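Local coordinates for protein 2-keto-3-deoxygluconate kinase (Thermotoga maritima, PDB 2AFB) that probably phosphorylates 2-keto-3-deoxygluconate, as expected of a sugar kinase of the pfkB (ribokinase) family, at residues 20-25 and 115-120; 63-68 and 88-93; 214-219 and 237-242. All coordinates share one frame; numbering follows the deposited sequence.

How the contacts relate
The three contacts make a worked example of how chemistry follows place in a fold. Contact 1 is buried and polar: an ion pair, a serine hydroxyl and two waters join the chain just before strand 22-26 to the turn that follows strand 112-116 of the small sheet. Contact 2, partly buried, is the parallel strand pairing at one border of the large sheet, bonded mostly backbone to backbone. These two touch, I21 packing on F63 and L67, and contact 2 is nested inside the chain loop closed by contact 1. Contact 3, on the opposite side of the chain's centre, is partly buried and made by apolar side chains and the van der Waals contacts of one glutamate, with no ion pair or hydrogen bond between its segments.

Contact 1: 20-25 and 115-120; sequences EIMLRL and YDRAHS
E20 and R117 meet in a salt bridge in which two of the arginine's nitrogens, NE and NH2, converge side-on on a single oxygen. R117 NH2 lies 3.1 Å from E20 OE1, and R117 NE gives a longer bond to the same atom. Both approach from one face of the carboxylate, well above its plane, whereas OE1 stays close to the guanidinium plane; the two flat groups are turned 39° apart. The other oxygen, E20 OE2, accepts from S120 OG at 2.9 Å. The carboxylate is thus gripped at both ends, which would probably favour its charged form.

M22, a selenomethionine, covers one face of the guanidinium: its SE stands 3.6 Å from R117 NH2, offset toward the rim. Its CE reaches the edge of the Y115 ring.

Waters form the next layer. One links the carbonyl E20 O to R117 NH2; the other donates to E20 OE1, at 2.7 Å, and to the carbonyl R117 O. E20 CG lies anti to the backbone N (chi1 176°), in an extended chain that carries the carboxylate across. A type II turn from R117 to S120 brings both partners of E20 together.

L151 packs against E20 and R117. Strand 99-103 lies between strands 22-26 and 112-116, with Y100 touching M22, and I21 turns away onto strand 60-67.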
ATOM      1  N   GLU A  20     -14.500 -20.365  18.192  1.00 27.64           N
ATOM      2  CA  GLU A  20     -13.867 -19.025  18.305  1.00 29.58           C
ATOM      3  C   GLU A  20     -13.454 -18.444  16.982  1.00 28.98           C
ATOM      4  O   GLU A  20     -12.801 -19.114  16.186  1.00 32.74           O
ATOM      5  CB  GLU A  20     -12.621 -19.063  19.224  1.00 29.37           C
ATOM      6  CG  GLU A  20     -11.887 -17.727  19.300  1.00 28.52           C
ATOM      7  CD  GLU A  20     -10.961 -17.543  20.524  1.00 30.29           C
ATOM      8  OE1 GLU A  20     -10.333 -18.519  20.972  1.00 30.07           O
ATOM      9  OE2 GLU A  20     -10.805 -16.399  20.997  1.00 32.19           O
ATOM     10  N   ILE A  21     -13.802 -17.185  16.783  1.00 26.03           N
ATOM     11  CA  ILE A  21     -13.276 -16.411  15.695  1.00 26.54           C
ATOM     12  C   ILE A  21     -12.316 -15.351  16.222  1.00 28.20           C
ATOM     13  O   ILE A  21     -12.555 -14.709  17.253  1.00 27.67           O
ATOM     14  CB  ILE A  21     -14.406 -15.837  14.818  1.00 24.57           C
ATOM     15  CG1 ILE A  21     -13.795 -15.264  13.537  1.00 26.17           C
ATOM     16  CG2 ILE A  21     -15.255 -14.825  15.591  1.00 26.67           C
ATOM     17  CD1 ILE A  21     -14.742 -14.832  12.488  1.00 23.23           C
HETATM   18  N   MSE A  22     -11.179 -15.237  15.552  1.00 26.83           N
HETATM   19  CA  MSE A  22     -10.120 -14.379  15.993  1.00 30.92           C
HETATM   20  C   MSE A  22      -9.803 -13.361  14.944  1.00 29.10           C
HETATM   21  O   MSE A  22      -9.974 -13.616  13.751  1.00 27.85           O
HETATM   22  CB  MSE A  22      -8.846 -15.164  16.247  1.00 26.82           C
HETATM   23  CG  MSE A  22      -8.978 -16.082  17.351  1.00 35.41           C
HETATM   24 SE   MSE A  22      -7.423 -17.214  17.537  1.00 44.96          SE
HETATM   25  CE  MSE A  22      -7.660 -18.492  15.914  1.00 38.23           C
ATOM     26  N   LEU A  23      -9.289 -12.231  15.413  1.00 26.22           N
ATOM     27  CA  LEU A  23      -8.589 -11.294  14.532  1.00 24.69           C
ATOM     28  C   LEU A  23      -7.267 -11.891  14.054  1.00 23.10           C
ATOM     29  O   LEU A  23      -6.456 -12.284  14.890  1.00 22.55           O
ATOM     30  CB  LEU A  23      -8.283 -10.016  15.289  1.00 22.96           C
ATOM     31  CG  LEU A  23      -7.340  -9.017  14.548  1.00 20.05           C
ATOM     32  CD1 LEU A  23      -7.926  -8.400  13.313  1.00 26.54           C
ATOM     33  CD2 LEU A  23      -6.929  -7.913  15.517  1.00 28.95           C
ATOM     34  N   ARG A  24      -7.030 -11.926  12.737  1.00 23.82           N
ATOM     35  CA  ARG A  24      -5.775 -12.415  12.205  1.00 25.08           C
ATOM     36  C   ARG A  24      -4.927 -11.264  11.629  1.00 23.06           C
ATOM     37  O   ARG A  24      -5.386 -10.478  10.816  1.00 23.87           O
ATOM     38  CB  ARG A  24      -5.994 -13.439  11.145  1.00 22.74           C
ATOM     39  CG  ARG A  24      -4.753 -14.279  10.894  1.00 31.44           C
ATOM     40  CD  ARG A  24      -4.934 -15.163   9.673  1.00 36.46           C
ATOM     41  NE  ARG A  24      -4.433 -14.522   8.491  1.00 32.95           N
ATOM     42  CZ  ARG A  24      -4.319 -15.066   7.284  1.00 38.21           C
ATOM     43  NH1 ARG A  24      -4.705 -16.310   7.016  1.00 32.30           N
ATOM     44  NH2 ARG A  24      -3.794 -14.324   6.318  1.00 31.35           N
ATOM     45  N   LEU A  25      -3.677 -11.219  12.069  1.00 24.46           N
ATOM     46  CA  LEU A  25      -2.769 -10.137  11.721  1.00 24.01           C
ATOM     47  C   LEU A  25      -1.588 -10.769  11.030  1.00 26.85           C
ATOM     48  O   LEU A  25      -0.880 -11.553  11.639  1.00 24.63           O
ATOM     49  CB  LEU A  25      -2.360  -9.381  12.937  1.00 20.59           C
ATOM     50  CG  LEU A  25      -3.431  -8.591  13.738  1.00 25.18           C
ATOM     51  CD1 LEU A  25      -2.745  -7.987  14.912  1.00 25.82           C
ATOM     52  CD2 LEU A  25      -4.157  -7.503  12.934  1.00 27.29           C
ATOM     53  N   TYR A 115       0.094 -16.898  18.924  1.00 27.48           N
ATOM     54  CA  TYR A 115      -1.261 -16.726  19.455  1.00 28.04           C
ATOM     55  C   TYR A 115      -1.351 -15.680  20.571  1.00 27.25           C
ATOM     56  O   TYR A 115      -0.489 -15.614  21.453  1.00 28.60           O
ATOM     57  CB  TYR A 115      -1.811 -18.070  20.015  1.00 28.42           C
ATOM     58  CG  TYR A 115      -2.119 -19.033  18.914  1.00 30.97           C
ATOM     59  CD1 TYR A 115      -3.257 -18.857  18.104  1.00 30.66           C
ATOM     60  CD2 TYR A 115      -1.238 -20.059  18.603  1.00 31.79           C
ATOM     61  CE1 TYR A 115      -3.522 -19.710  17.060  1.00 34.22           C
ATOM     62  CE2 TYR A 115      -1.487 -20.918  17.539  1.00 40.17           C
ATOM     63  CZ  TYR A 115      -2.639 -20.748  16.786  1.00 33.89           C
ATOM     64  OH  TYR A 115      -2.901 -21.608  15.747  1.00 42.51           O
ATOM     65  N   ASP A 116      -2.477 -14.971  20.587  1.00 23.94           N
ATOM     66  CA  ASP A 116      -2.836 -14.017  21.653  1.00 23.76           C
ATOM     67  C   ASP A 116      -4.352 -14.077  21.876  1.00 25.71           C
ATOM     68  O   ASP A 116      -5.088 -13.117  21.614  1.00 27.96           O
ATOM     69  CB  ASP A 116      -2.390 -12.655  21.184  1.00 23.89           C
ATOM     70  CG  ASP A 116      -2.443 -11.604  22.276  1.00 30.83           C
ATOM     71  OD1 ASP A 116      -2.512 -11.971  23.481  1.00 29.83           O
ATOM     72  OD2 ASP A 116      -2.450 -10.412  21.902  1.00 30.35           O
ATOM     73  N   ARG A 117      -4.814 -15.278  22.249  1.00 25.33           N
ATOM     74  CA  ARG A 117      -6.227 -15.612  22.308  1.00 25.62           C
ATOM     75  C   ARG A 117      -6.705 -15.746  23.752  1.00 25.45           C
ATOM     76  O   ARG A 117      -7.889 -15.749  24.022  1.00 29.36           O
ATOM     77  CB  ARG A 117      -6.513 -16.883  21.475  1.00 25.13           C
ATOM     78  CG  ARG A 117      -5.873 -18.181  22.029  1.00 31.20           C
ATOM     79  CD  ARG A 117      -5.956 -19.413  21.069  1.00 25.25           C
ATOM     80  NE  ARG A 117      -7.264 -19.503  20.451  1.00 41.37           N
ATOM     81  CZ  ARG A 117      -7.561 -20.334  19.450  1.00 40.35           C
ATOM     82  NH1 ARG A 117      -6.627 -21.190  19.004  1.00 32.78           N
ATOM     83  NH2 ARG A 117      -8.780 -20.293  18.898  1.00 27.63           N
ATOM     84  N   ALA A 118      -5.791 -15.786  24.694  1.00 26.48           N
ATOM     85  CA  ALA A 118      -6.193 -16.004  26.081  1.00 25.48           C
ATOM     86  C   ALA A 118      -7.079 -14.885  26.604  1.00 24.38           C
ATOM     87  O   ALA A 118      -6.936 -13.743  26.247  1.00 27.31           O
ATOM     88  CB  ALA A 118      -4.987 -16.165  26.941  1.00 22.76           C
ATOM     89  N   HIS A 119      -8.051 -15.251  27.404  1.00 26.48           N
ATOM     90  CA  HIS A 119      -8.940 -14.306  28.076  1.00 29.71           C
ATOM     91  C   HIS A 119      -9.890 -13.615  27.111  1.00 27.77           C
ATOM     92  O   HIS A 119     -10.474 -12.606  27.453  1.00 26.97           O
ATOM     93  CB  HIS A 119      -8.143 -13.271  28.899  1.00 32.35           C
ATOM     94  CG  HIS A 119      -7.074 -13.872  29.747  1.00 35.52           C
ATOM     95  ND1 HIS A 119      -7.347 -14.656  30.849  1.00 40.32           N
ATOM     96  CD2 HIS A 119      -5.721 -13.792  29.664  1.00 40.50           C
ATOM     97  CE1 HIS A 119      -6.208 -15.046  31.399  1.00 35.72           C
ATOM     98  NE2 HIS A 119      -5.207 -14.528  30.704  1.00 37.60           N
ATOM     99  N   SER A 120     -10.055 -14.199  25.928  1.00 26.68           N
ATOM    100  CA  SER A 120     -11.039 -13.752  24.960  1.00 26.11           C
ATOM    101  C   SER A 120     -12.438 -13.950  25.508  1.00 27.31           C
ATOM    102  O   SER A 120     -12.667 -14.795  26.393  1.00 24.79           O
ATOM    103  CB  SER A 120     -10.922 -14.553  23.635  1.00 27.66           C
ATOM    104  OG  SER A 120     -11.277 -15.935  23.834  1.00 27.10           O
TER
HETATM  105  O   HOH W   1     -10.451 -21.076  16.696  1.00 21.83           O
HETATM  106  O   HOH W   2      -9.264 -18.263  23.417  1.00 24.44           O

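Contact 2: 63-68 and 88-93; sequences FVTKLP and DYIARG
T65 and A91 open the backbone ladder of a parallel strand pair. The amide A91 N donates to T65 O at 2.8 Å, L67 N returns a bond to A91 O at 3.0 Å, and G93 N then donates to L67 O. Short CA-H...O contacts line the same path, among them K66 CA to A91 O at 3.1 Å. Where the ladder gives out, a water bridges F63 O and Y89 N.

Side chain to backbone bonding falls to R92. Its chain bends at chi2 and chi3 (-58° and -61°), which turns CD and then NE back toward the neighbouring strand; from there NH2 meets P68 O at 2.9 Å in a nearly straight bond of 170°, with the oxygen close to the guanidinium plane, and NE adds a weak bond to L67 O. The same NH2 also pairs with D74. An alanine here would probably leave P68 O without this donor and D74 without its charged mate.

Apolar contacts divide between the faces. T65 and I90 lie side by side pointing the same way, and L67 CD1 comes 4.1 Å from I90 CG2. On the other face K66 CG rests 4.0 Å from A91 CB, while its extended chain passes G93 and carries NZ to D129. V64 CG2 meets Y89 CB.

The pair joins the two strands of the beta-alpha-beta unit strand 60-67, helix 71-82, strand 90-92, the last being outermost in the large sheet within this chain; strand 14-18 flanks 60-67 on its other side, and helix 46-56 packs on F63.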
ATOM      1  N   PHE A  63     -23.112 -19.103  12.684  1.00 27.31           N
ATOM      2  CA  PHE A  63     -21.947 -19.332  13.511  1.00 28.10           C
ATOM      3  C   PHE A  63     -22.275 -18.862  14.920  1.00 26.01           C
ATOM      4  O   PHE A  63     -22.733 -17.738  15.127  1.00 27.17           O
ATOM      5  CB  PHE A  63     -20.750 -18.553  12.981  1.00 25.83           C
ATOM      6  CG  PHE A  63     -19.511 -18.699  13.808  1.00 24.77           C
ATOM      7  CD1 PHE A  63     -18.970 -19.936  14.016  1.00 29.16           C
ATOM      8  CD2 PHE A  63     -18.849 -17.579  14.327  1.00 20.74           C
ATOM      9  CE1 PHE A  63     -17.821 -20.100  14.753  1.00 25.77           C
ATOM     10  CE2 PHE A  63     -17.699 -17.727  15.046  1.00 24.07           C
ATOM     11  CZ  PHE A  63     -17.167 -19.007  15.256  1.00 28.75           C
ATOM     12  N   VAL A  64     -22.017 -19.734  15.883  1.00 26.51           N
ATOM     13  CA  VAL A  64     -22.304 -19.444  17.265  1.00 27.03           C
ATOM     14  C   VAL A  64     -20.988 -19.164  17.994  1.00 24.98           C
ATOM     15  O   VAL A  64     -20.080 -19.970  17.952  1.00 23.44           O
ATOM     16  CB  VAL A  64     -23.007 -20.621  17.921  1.00 27.94           C
ATOM     17  CG1 VAL A  64     -23.331 -20.294  19.401  1.00 26.23           C
ATOM     18  CG2 VAL A  64     -24.228 -20.976  17.123  1.00 29.42           C
ATOM     19  N   THR A  65     -20.919 -18.030  18.671  1.00 28.88           N
ATOM     20  CA  THR A  65     -19.734 -17.635  19.412  1.00 27.95           C
ATOM     21  C   THR A  65     -20.102 -16.480  20.359  1.00 28.48           C
ATOM     22  O   THR A  65     -21.276 -16.140  20.514  1.00 26.22           O
ATOM     23  CB  THR A  65     -18.543 -17.255  18.481  1.00 28.27           C
ATOM     24  OG1 THR A  65     -17.333 -17.317  19.230  1.00 24.33           O
ATOM     25  CG2 THR A  65     -18.666 -15.849  17.867  1.00 27.00           C
ATOM     26  N   LYS A  66     -19.087 -15.942  21.032  1.00 27.53           N
ATOM     27  CA  LYS A  66     -19.192 -14.730  21.831  1.00 25.44           C
ATOM     28  C   LYS A  66     -18.091 -13.793  21.347  1.00 27.32           C
ATOM     29  O   LYS A  66     -16.944 -14.219  21.098  1.00 28.52           O
ATOM     30  CB  LYS A  66     -19.052 -15.041  23.362  1.00 28.14           C
ATOM     31  CG  LYS A  66     -19.498 -13.912  24.234  1.00 20.11           C
ATOM     32  CD  LYS A  66     -19.332 -14.203  25.685  1.00 27.08           C
ATOM     33  CE  LYS A  66     -20.125 -13.204  26.572  1.00 26.03           C
ATOM     34  NZ  LYS A  66     -19.959 -13.535  28.054  1.00 23.89           N
ATOM     35  N   LEU A  67     -18.468 -12.531  21.145  1.00 27.19           N
ATOM     36  CA  LEU A  67     -17.532 -11.475  20.812  1.00 26.60           C
ATOM     37  C   LEU A  67     -17.753 -10.283  21.697  1.00 24.78           C
ATOM     38  O   LEU A  67     -18.885 -10.058  22.132  1.00 22.49           O
ATOM     39  CB  LEU A  67     -17.731 -11.027  19.362  1.00 25.32           C
ATOM     40  CG  LEU A  67     -17.362 -12.105  18.345  1.00 27.01           C
ATOM     41  CD1 LEU A  67     -17.809 -11.725  16.978  1.00 25.35           C
ATOM     42  CD2 LEU A  67     -15.861 -12.335  18.382  1.00 28.70           C
ATOM     43  N   PRO A  68     -16.699  -9.476  21.910  1.00 25.41           N
ATOM     44  CA  PRO A  68     -16.849  -8.302  22.757  1.00 28.63           C
ATOM     45  C   PRO A  68     -17.624  -7.249  22.007  1.00 26.80           C
ATOM     46  O   PRO A  68     -17.551  -7.213  20.809  1.00 25.57           O
ATOM     47  CB  PRO A  68     -15.408  -7.821  22.954  1.00 28.47           C
ATOM     48  CG  PRO A  68     -14.714  -8.263  21.718  1.00 27.93           C
ATOM     49  CD  PRO A  68     -15.324  -9.590  21.384  1.00 25.80           C
ATOM     50  N   ASP A  88     -26.984 -14.278  14.054  1.00 27.93           N
ATOM     51  CA  ASP A  88     -28.085 -14.166  15.008  1.00 30.03           C
ATOM     52  C   ASP A  88     -27.730 -14.700  16.359  1.00 29.26           C
ATOM     53  O   ASP A  88     -28.230 -14.208  17.331  1.00 29.70           O
ATOM     54  CB  ASP A  88     -29.323 -14.962  14.534  1.00 33.26           C
ATOM     55  CG  ASP A  88     -29.829 -14.511  13.167  1.00 38.90           C
ATOM     56  OD1 ASP A  88     -29.008 -14.161  12.270  1.00 43.91           O
ATOM     57  OD2 ASP A  88     -31.052 -14.516  12.989  1.00 51.42           O
ATOM     58  N   TYR A  89     -26.920 -15.753  16.421  1.00 27.53           N
ATOM     59  CA  TYR A  89     -26.641 -16.413  17.693  1.00 26.34           C
ATOM     60  C   TYR A  89     -25.272 -16.041  18.272  1.00 26.47           C
ATOM     61  O   TYR A  89     -24.721 -16.725  19.137  1.00 28.54           O
ATOM     62  CB  TYR A  89     -26.763 -17.917  17.543  1.00 28.21           C
ATOM     63  CG  TYR A  89     -28.064 -18.391  16.919  1.00 29.94           C
ATOM     64  CD1 TYR A  89     -29.304 -18.015  17.432  1.00 35.17           C
ATOM     65  CD2 TYR A  89     -28.045 -19.275  15.838  1.00 30.76           C
ATOM     66  CE1 TYR A  89     -30.499 -18.489  16.845  1.00 30.91           C
ATOM     67  CE2 TYR A  89     -29.189 -19.724  15.252  1.00 30.80           C
ATOM     68  CZ  TYR A  89     -30.420 -19.339  15.753  1.00 31.10           C
ATOM     69  OH  TYR A  89     -31.546 -19.833  15.148  1.00 33.44           O
ATOM     70  N   ILE A  90     -24.691 -14.954  17.789  1.00 27.87           N
ATOM     71  CA  ILE A  90     -23.482 -14.489  18.403  1.00 27.42           C
ATOM     72  C   ILE A  90     -23.839 -13.740  19.682  1.00 26.11           C
ATOM     73  O   ILE A  90     -24.500 -12.707  19.655  1.00 26.07           O
ATOM     74  CB  ILE A  90     -22.692 -13.635  17.461  1.00 28.00           C
ATOM     75  CG1 ILE A  90     -22.242 -14.526  16.279  1.00 30.25           C
ATOM     76  CG2 ILE A  90     -21.521 -12.998  18.226  1.00 31.37           C
ATOM     77  CD1 ILE A  90     -21.393 -13.844  15.317  1.00 30.15           C
ATOM     78  N   ALA A  91     -23.387 -14.283  20.809  1.00 27.90           N
ATOM     79  CA  ALA A  91     -23.494 -13.585  22.095  1.00 26.39           C
ATOM     80  C   ALA A  91     -22.498 -12.451  22.132  1.00 24.70           C
ATOM     81  O   ALA A  91     -21.432 -12.564  21.537  1.00 26.26           O
ATOM     82  CB  ALA A  91     -23.264 -14.567  23.230  1.00 29.68           C
ATOM     83  N   ARG A  92     -22.850 -11.341  22.781  1.00 26.15           N
ATOM     84  CA  ARG A  92     -21.957 -10.189  22.914  1.00 28.11           C
ATOM     85  C   ARG A  92     -21.623  -9.867  24.380  1.00 30.66           C
ATOM     86  O   ARG A  92     -22.500  -9.885  25.269  1.00 32.42           O
ATOM     87  CB  ARG A  92     -22.560  -8.957  22.219  1.00 29.36           C
ATOM     88  CG  ARG A  92     -23.009  -9.174  20.774  1.00 30.76           C
ATOM     89  CD  ARG A  92     -21.879  -9.654  19.818  1.00 34.01           C
ATOM     90  NE  ARG A  92     -20.811  -8.683  19.735  1.00 33.53           N
ATOM     91  CZ  ARG A  92     -20.695  -7.725  18.821  1.00 34.78           C
ATOM     92  NH1 ARG A  92     -21.542  -7.624  17.809  1.00 38.30           N
ATOM     93  NH2 ARG A  92     -19.673  -6.868  18.899  1.00 36.32           N
ATOM     94  N   GLY A  93     -20.359  -9.605  24.658  1.00 27.64           N
ATOM     95  CA  GLY A  93     -19.942  -9.410  26.024  1.00 25.85           C
ATOM     96  C   GLY A  93     -18.490  -9.771  26.173  1.00 28.46           C
ATOM     97  O   GLY A  93     -17.830 -10.121  25.214  1.00 26.66           O
TER
HETATM   98  O   HOH W   3     -25.213 -17.038  14.476  1.00 23.78           O

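Contact 3: 214-219 and 237-242; sequences LGISVE and AEEVTR
I216 and V240 cross obliquely at the middle of the contact, where the segment 214-219 leans on the helix segment 237-242. I216 CD1 comes 3.9 Å from V240 CG1. I216 CG1 is anti to the carbonyl carbon (chi1 -64°), and the chain beyond it runs on extended toward the helix. L214 approaches the same valine methyl differently, its side chain at about a right angle to that of V240, with CD1 4.1 Å from V240 CG1. One methyl of V240 therefore receives the tips of two branched residues, a small apolar cluster to which I210 adds from helix 207-214.

E239 meets the other branch of I216. Its chain is extended beyond CG and crosses both I216 and V218 obliquely, bringing OE1 3.5 Å from I216 CG2 and 4.2 Å from V218 CG2. These are van der Waals contacts of a carboxylate oxygen with methyl groups. The other oxygen, OE2, has a long, weak ion pair with K235 one turn earlier in the helix. V218 in turn rests on A232 and K235.

The helix supplies its own internal order: T241 OG1 donates to A237 O at 2.8 Å, and T241 N reaches that carbonyl from the opposite face.

G215, with positive phi (67°), is the first residue to leave the helical conformation after helix 207-214, and the chain turns there. The segment is the start of the connection from helix 207-214 to helix 230-244 in the pfkB kinase fold, and packs back on the helix it leads to, while V240 also touches V249 of strand 248-255 in the large sheet.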
ATOM      1  N   LEU A 214      -7.777 -40.094  19.697  1.00 37.98           N
ATOM      2  CA  LEU A 214      -8.533 -41.310  19.812  1.00 37.20           C
ATOM      3  C   LEU A 214      -7.668 -42.478  20.251  1.00 37.68           C
ATOM      4  O   LEU A 214      -8.196 -43.520  20.617  1.00 34.54           O
ATOM      5  CB  LEU A 214      -9.248 -41.630  18.496  1.00 36.40           C
ATOM      6  CG  LEU A 214     -10.349 -40.671  18.029  1.00 33.60           C
ATOM      7  CD1 LEU A 214     -11.097 -41.303  16.844  1.00 35.64           C
ATOM      8  CD2 LEU A 214     -11.332 -40.295  19.131  1.00 35.45           C
ATOM      9  N   GLY A 215      -6.349 -42.303  20.224  1.00 38.65           N
ATOM     10  CA  GLY A 215      -5.431 -43.389  20.562  1.00 41.75           C
ATOM     11  C   GLY A 215      -5.439 -44.538  19.569  1.00 42.28           C
ATOM     12  O   GLY A 215      -5.110 -45.660  19.922  1.00 43.16           O
ATOM     13  N   ILE A 216      -5.799 -44.276  18.326  1.00 43.06           N
ATOM     14  CA  ILE A 216      -5.799 -45.331  17.335  1.00 45.59           C
ATOM     15  C   ILE A 216      -4.739 -45.075  16.276  1.00 48.47           C
ATOM     16  O   ILE A 216      -4.564 -43.942  15.823  1.00 49.14           O
ATOM     17  CB  ILE A 216      -7.163 -45.472  16.670  1.00 46.10           C
ATOM     18  CG1 ILE A 216      -8.201 -45.904  17.715  1.00 47.44           C
ATOM     19  CG2 ILE A 216      -7.079 -46.502  15.536  1.00 45.67           C
ATOM     20  CD1 ILE A 216      -9.655 -45.938  17.213  1.00 45.05           C
ATOM     21  N   SER A 217      -4.074 -46.148  15.855  1.00 51.22           N
ATOM     22  CA  SER A 217      -2.931 -46.065  14.936  1.00 53.40           C
ATOM     23  C   SER A 217      -2.714 -47.347  14.118  1.00 55.18           C
ATOM     24  O   SER A 217      -3.166 -48.430  14.515  1.00 55.22           O
ATOM     25  CB  SER A 217      -1.660 -45.781  15.734  1.00 53.37           C
ATOM     26  OG  SER A 217      -0.578 -45.540  14.853  1.00 59.81           O
ATOM     27  N   VAL A 218      -1.996 -47.208  12.996  1.00 57.16           N
ATOM     28  CA  VAL A 218      -1.641 -48.327  12.103  1.00 59.29           C
ATOM     29  C   VAL A 218      -0.260 -48.066  11.478  1.00 61.09           C
ATOM     30  O   VAL A 218       0.141 -46.911  11.331  1.00 62.70           O
ATOM     31  CB  VAL A 218      -2.714 -48.489  10.971  1.00 59.46           C
ATOM     32  CG1 VAL A 218      -2.189 -49.324   9.794  1.00 63.08           C
ATOM     33  CG2 VAL A 218      -4.004 -49.093  11.523  1.00 56.32           C
ATOM     34  N   GLU A 219       0.458 -49.128  11.102  1.00 62.66           N
ATOM     35  CA  GLU A 219       1.776 -48.995  10.445  1.00 63.64           C
ATOM     36  C   GLU A 219       1.663 -48.570   8.969  1.00 65.78           C
ATOM     37  O   GLU A 219       0.816 -49.089   8.218  1.00 65.31           O
ATOM     38  CB  GLU A 219       2.573 -50.303  10.549  1.00 62.25           C
ATOM     39  N   ALA A 237      -9.699 -46.170   9.173  1.00 30.76           N
ATOM     40  CA  ALA A 237     -11.081 -45.658   9.157  1.00 30.35           C
ATOM     41  C   ALA A 237     -12.089 -46.732   9.565  1.00 30.84           C
ATOM     42  O   ALA A 237     -13.127 -46.430  10.183  1.00 29.18           O
ATOM     43  CB  ALA A 237     -11.419 -45.122   7.786  1.00 30.69           C
ATOM     44  N   GLU A 238     -11.797 -47.984   9.191  1.00 31.62           N
ATOM     45  CA  GLU A 238     -12.577 -49.098   9.648  1.00 32.76           C
ATOM     46  C   GLU A 238     -12.516 -49.207  11.140  1.00 32.46           C
ATOM     47  O   GLU A 238     -13.548 -49.371  11.789  1.00 31.50           O
ATOM     48  CB  GLU A 238     -12.078 -50.425   9.089  1.00 37.40           C
ATOM     49  CG  GLU A 238     -12.190 -50.553   7.616  1.00 43.24           C
ATOM     50  CD  GLU A 238     -11.878 -51.939   7.136  1.00 46.84           C
ATOM     51  OE1 GLU A 238     -12.619 -52.857   7.527  1.00 54.74           O
ATOM     52  OE2 GLU A 238     -10.913 -52.097   6.356  1.00 55.69           O
ATOM     53  N   GLU A 239     -11.299 -49.171  11.680  1.00 33.81           N
ATOM     54  CA  GLU A 239     -11.115 -49.259  13.124  1.00 36.49           C
ATOM     55  C   GLU A 239     -11.911 -48.166  13.852  1.00 32.45           C
ATOM     56  O   GLU A 239     -12.655 -48.487  14.782  1.00 30.80           O
ATOM     57  CB  GLU A 239      -9.620 -49.233  13.502  1.00 36.61           C
ATOM     58  CG  GLU A 239      -8.928 -50.527  13.089  1.00 45.56           C
ATOM     59  CD  GLU A 239      -7.477 -50.707  13.619  1.00 46.56           C
ATOM     60  OE1 GLU A 239      -6.978 -49.831  14.389  1.00 48.11           O
ATOM     61  OE2 GLU A 239      -6.859 -51.766  13.262  1.00 56.88           O
ATOM     62  N   VAL A 240     -11.792 -46.895  13.436  1.00 30.80           N
ATOM     63  CA  VAL A 240     -12.557 -45.825  14.118  1.00 29.31           C
ATOM     64  C   VAL A 240     -14.056 -46.040  13.920  1.00 30.06           C
ATOM     65  O   VAL A 240     -14.850 -45.787  14.820  1.00 27.57           O
ATOM     66  CB  VAL A 240     -12.153 -44.359  13.706  1.00 31.10           C
ATOM     67  CG1 VAL A 240     -10.663 -44.138  13.874  1.00 33.50           C
ATOM     68  CG2 VAL A 240     -12.555 -44.037  12.292  1.00 32.15           C
ATOM     69  N   THR A 241     -14.436 -46.560  12.752  1.00 30.12           N
ATOM     70  CA  THR A 241     -15.841 -46.784  12.446  1.00 30.62           C
ATOM     71  C   THR A 241     -16.426 -47.892  13.313  1.00 33.53           C
ATOM     72  O   THR A 241     -17.568 -47.778  13.762  1.00 36.90           O
ATOM     73  CB  THR A 241     -16.047 -47.076  10.932  1.00 29.21           C
ATOM     74  OG1 THR A 241     -15.845 -45.868  10.172  1.00 29.50           O
ATOM     75  CG2 THR A 241     -17.438 -47.570  10.678  1.00 34.07           C
ATOM     76  N   ARG A 242     -15.658 -48.953  13.551  1.00 32.37           N
ATOM     77  CA  ARG A 242     -16.088 -50.064  14.403  1.00 32.33           C
ATOM     78  C   ARG A 242     -16.210 -49.725  15.876  1.00 30.93           C
ATOM     79  O   ARG A 242     -17.076 -50.306  16.594  1.00 32.17           O
ATOM     80  CB  ARG A 242     -15.117 -51.233  14.282  1.00 34.04           C
ATOM     81  CG  ARG A 242     -15.330 -52.084  13.053  1.00 42.60           C
TER